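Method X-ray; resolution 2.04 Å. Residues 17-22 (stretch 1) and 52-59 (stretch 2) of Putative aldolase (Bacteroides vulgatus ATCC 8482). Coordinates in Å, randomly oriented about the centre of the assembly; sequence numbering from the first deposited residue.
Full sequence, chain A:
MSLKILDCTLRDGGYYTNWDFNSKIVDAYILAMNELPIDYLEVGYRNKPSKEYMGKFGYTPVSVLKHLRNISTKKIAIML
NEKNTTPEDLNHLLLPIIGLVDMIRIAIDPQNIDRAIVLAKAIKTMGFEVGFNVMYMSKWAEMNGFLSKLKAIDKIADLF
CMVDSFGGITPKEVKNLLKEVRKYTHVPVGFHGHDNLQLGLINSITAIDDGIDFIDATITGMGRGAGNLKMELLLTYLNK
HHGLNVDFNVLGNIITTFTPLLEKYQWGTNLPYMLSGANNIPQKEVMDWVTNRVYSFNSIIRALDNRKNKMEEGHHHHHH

Stretch 1 (17-22) TNWDFN
Stretch 2 (52-59) EYMGKFGY

The apolar centre of this contact is the side chain of Trp 19, whose CA-to-CB bond points toward stretch 2 and whose indole (chi1 -76°, m; chi2 -85°) presents one face to selenomethionine Met 54. Met 54 CE lies 3.7 Å from the centroid of the Trp 19 six-membered ring and 25° off its normal, a CH-pi contact; the closest pair is Trp 19 CE3 to Met 54 CE, 3.4 Å. The flexible Met 54 chain (chi1 -82°, m; chi2 -151°, t; chi3 75°, p) leaves its CA sideways, yet brings its methyl over the ring. Trp 19 CB also packs 4.1 Å from Phe 57 CB and 3.6 Å from Gly 58 N. A CB on Gly 58 would clash with Met 54 CE. Phe 57 (chi1 -66°, m; chi2 -79°) extends the apolar layer to buried Phe 21 (chi1 -71°, m; chi2 -69°): Phe 21 CD2 and Phe 57 CD2 are 3.8 Å apart, with the Phe 57 atom at the edge of the Phe 21 ring.

The backbone sets the register, Trp 19 CA lying 4.8 Å from Gly 55 CA. Thr 17 to Asp 20 form a type I' turn, with Asn 18 (phi/psi 64/26°) and Trp 19 (64/25°) both left-handed. It is closed by Asp 20 N to Thr 17 O, 3.0 Å, and braced by Thr 17 OG1 (chi1 65°, p) donating to Asp 20 O, 2.9 Å. The turn directs Trp 19 O to Phe 57 N, a hydrogen bond of 2.8 Å and 158°. Gly 55 N to Asn 18 O, 2.5 Å and 127°, is weak, and the place of Asn 18 O is less sure, because it sits too close to a neighbour in the model. Gly 55 (-84/-172°) suits the tight approach: an ideal CB would lie 2.4 Å from Asp 20 CG, a clash. Gly 58 N donates to Gly 55 O at 2.9 Å and Tyr 59 N to Lys 56 O at 3.1 Å, in a weakly bonded helical segment at about 56-59.

At the polar edge, Asp 20 (chi1 -81°, m; chi2 -50°) uses both carboxylate oxygens. Asp 20 OD1 accepts from Lys 56 N at 3.0 Å and 163°, while Asp 20 OD2 accepts from Tyr 53 OH at 2.5 Å. Tyr 53 (chi1 179°, t; chi2 70°) starts sideways but carries its hydroxyl to Asp 20; Tyr 53 CE2 also meets Asn 18 CB at 3.6 Å. Two waters bridge the margin: one donates to Asn 18 OD1 (3.1 Å) and Tyr 53 O (2.9 Å), the other donates to Phe 21 O (2.6 Å) and accepts from Lys 56 NZ (3.2 Å). Altogether 457 Å² is buried, summed over both sides.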

# COMPACT_ATOMS: atom_id res chain seq x y z
N THR A 17 -11.99 6.36 19.25
CA THR A 17 -12.08 7.19 20.45
C THR A 17 -13.50 7.62 20.83
O THR A 17 -13.67 8.56 21.60
CB THR A 17 -11.25 8.45 20.26
OG1 THR A 17 -11.83 9.24 19.21
CG2 THR A 17 -9.81 8.09 19.87
N ASN A 18 -14.50 6.93 20.29
CA ASN A 18 -15.90 7.27 20.54
C ASN A 18 -16.15 8.64 19.94
O ASN A 18 -17.04 9.37 20.41
CB ASN A 18 -16.21 7.33 22.04
CG ASN A 18 -15.99 6.01 22.73
OD1 ASN A 18 -16.36 4.96 22.22
ND2 ASN A 18 -15.38 6.06 23.91
N TRP A 19 -15.37 9.00 18.92
CA TRP A 19 -15.50 10.29 18.27
C TRP A 19 -15.19 11.46 19.20
O TRP A 19 -15.66 12.58 19.01
CB TRP A 19 -16.91 10.44 17.67
CG TRP A 19 -17.06 9.65 16.41
CD1 TRP A 19 -16.72 10.05 15.14
CD2 TRP A 19 -17.48 8.28 16.29
NE1 TRP A 19 -16.88 9.01 14.26
CE2 TRP A 19 -17.35 7.92 14.93
CE3 TRP A 19 -17.94 7.32 17.21
CZ2 TRP A 19 -17.66 6.63 14.47
CZ3 TRP A 19 -18.25 6.05 16.75
CH2 TRP A 19 -18.11 5.72 15.39
N ASP A 20 -14.39 11.18 20.22
CA ASP A 20 -13.98 12.24 21.14
C ASP A 20 -12.58 12.65 20.74
O ASP A 20 -11.71 11.81 20.52
CB ASP A 20 -13.98 11.76 22.59
CG ASP A 20 -15.37 11.77 23.21
OD1 ASP A 20 -16.06 12.81 23.11
OD2 ASP A 20 -15.76 10.74 23.81
N PHE A 21 -12.39 13.96 20.61
CA PHE A 21 -11.11 14.53 20.24
C PHE A 21 -11.01 15.82 21.03
O PHE A 21 -11.91 16.66 20.96
CB PHE A 21 -11.04 14.83 18.74
CG PHE A 21 -10.96 13.60 17.88
CD1 PHE A 21 -9.81 12.82 17.87
CD2 PHE A 21 -12.03 13.23 17.07
CE1 PHE A 21 -9.72 11.68 17.05
CE2 PHE A 21 -11.95 12.10 16.26
CZ PHE A 21 -10.80 11.32 16.25
N ASN A 22 -9.94 15.96 21.79
CA ASN A 22 -9.72 17.16 22.60
C ASN A 22 -9.41 18.34 21.68
O ASN A 22 -8.88 18.16 20.57
CB ASN A 22 -8.58 16.89 23.58
CG ASN A 22 -8.93 15.78 24.57
OD1 ASN A 22 -8.07 15.00 24.99
ND2 ASN A 22 -10.21 15.71 24.95
N GLU A 52 -25.98 3.54 22.86
CA GLU A 52 -24.65 3.39 23.41
C GLU A 52 -23.88 4.70 23.24
O GLU A 52 -24.11 5.43 22.27
CB GLU A 52 -23.92 2.23 22.73
CG GLU A 52 -24.49 0.88 23.12
CD GLU A 52 -23.66 -0.28 22.61
OE1 GLU A 52 -22.49 -0.06 22.27
OE2 GLU A 52 -24.19 -1.41 22.58
N TYR A 53 -23.00 4.99 24.18
CA TYR A 53 -22.22 6.22 24.15
C TYR A 53 -21.55 6.57 22.82
O TYR A 53 -20.92 5.73 22.17
CB TYR A 53 -21.14 6.21 25.24
CG TYR A 53 -20.27 7.44 25.24
CD1 TYR A 53 -20.78 8.68 25.63
CD2 TYR A 53 -18.93 7.38 24.84
CE1 TYR A 53 -19.98 9.82 25.62
CE2 TYR A 53 -18.12 8.52 24.83
CZ TYR A 53 -18.66 9.74 25.22
OH TYR A 53 -17.89 10.88 25.19
N MSE A 54 -21.72 7.82 22.42
CA MSE A 54 -21.11 8.38 21.23
C MSE A 54 -20.55 9.71 21.70
O MSE A 54 -21.24 10.45 22.39
CB MSE A 54 -22.13 8.61 20.12
CG MSE A 54 -22.45 7.37 19.32
SE MSE A 54 -22.94 7.82 17.50
CE MSE A 54 -21.18 8.25 16.83
N GLY A 55 -19.32 10.02 21.31
CA GLY A 55 -18.70 11.27 21.72
C GLY A 55 -19.00 12.51 20.89
O GLY A 55 -19.85 12.49 19.99
N LYS A 56 -18.29 13.58 21.20
CA LYS A 56 -18.44 14.87 20.55
C LYS A 56 -18.73 14.84 19.05
O LYS A 56 -19.78 15.32 18.62
CB LYS A 56 -17.20 15.74 20.81
CG LYS A 56 -17.21 17.07 20.05
CD LYS A 56 -16.26 18.08 20.67
CE LYS A 56 -16.75 18.50 22.05
NZ LYS A 56 -15.88 19.54 22.68
N PHE A 57 -17.81 14.29 18.26
CA PHE A 57 -17.98 14.26 16.81
C PHE A 57 -18.91 13.21 16.23
O PHE A 57 -18.93 12.97 15.02
CB PHE A 57 -16.60 14.25 16.16
CG PHE A 57 -15.84 15.53 16.40
CD1 PHE A 57 -16.11 16.66 15.64
CD2 PHE A 57 -14.92 15.62 17.44
CE1 PHE A 57 -15.48 17.88 15.92
CE2 PHE A 57 -14.30 16.84 17.74
CZ PHE A 57 -14.58 17.96 16.97
N GLY A 58 -19.71 12.61 17.10
CA GLY A 58 -20.70 11.65 16.67
C GLY A 58 -21.99 12.45 16.60
O GLY A 58 -22.95 12.07 15.93
N TYR A 59 -21.97 13.60 17.28
CA TYR A 59 -23.11 14.53 17.33
C TYR A 59 -22.77 15.89 16.74
O TYR A 59 -23.66 16.63 16.33
CB TYR A 59 -23.56 14.73 18.79
CG TYR A 59 -24.19 13.51 19.42
CD1 TYR A 59 -25.46 13.09 19.05
CD2 TYR A 59 -23.50 12.77 20.39
CE1 TYR A 59 -26.04 11.97 19.61
CE2 TYR A 59 -24.07 11.63 20.95
CZ TYR A 59 -25.34 11.24 20.56
OH TYR A 59 -25.91 10.13 21.12
O HOH W 1 -18.77 5.08 20.33
O HOH W 2 -13.27 18.82 20.97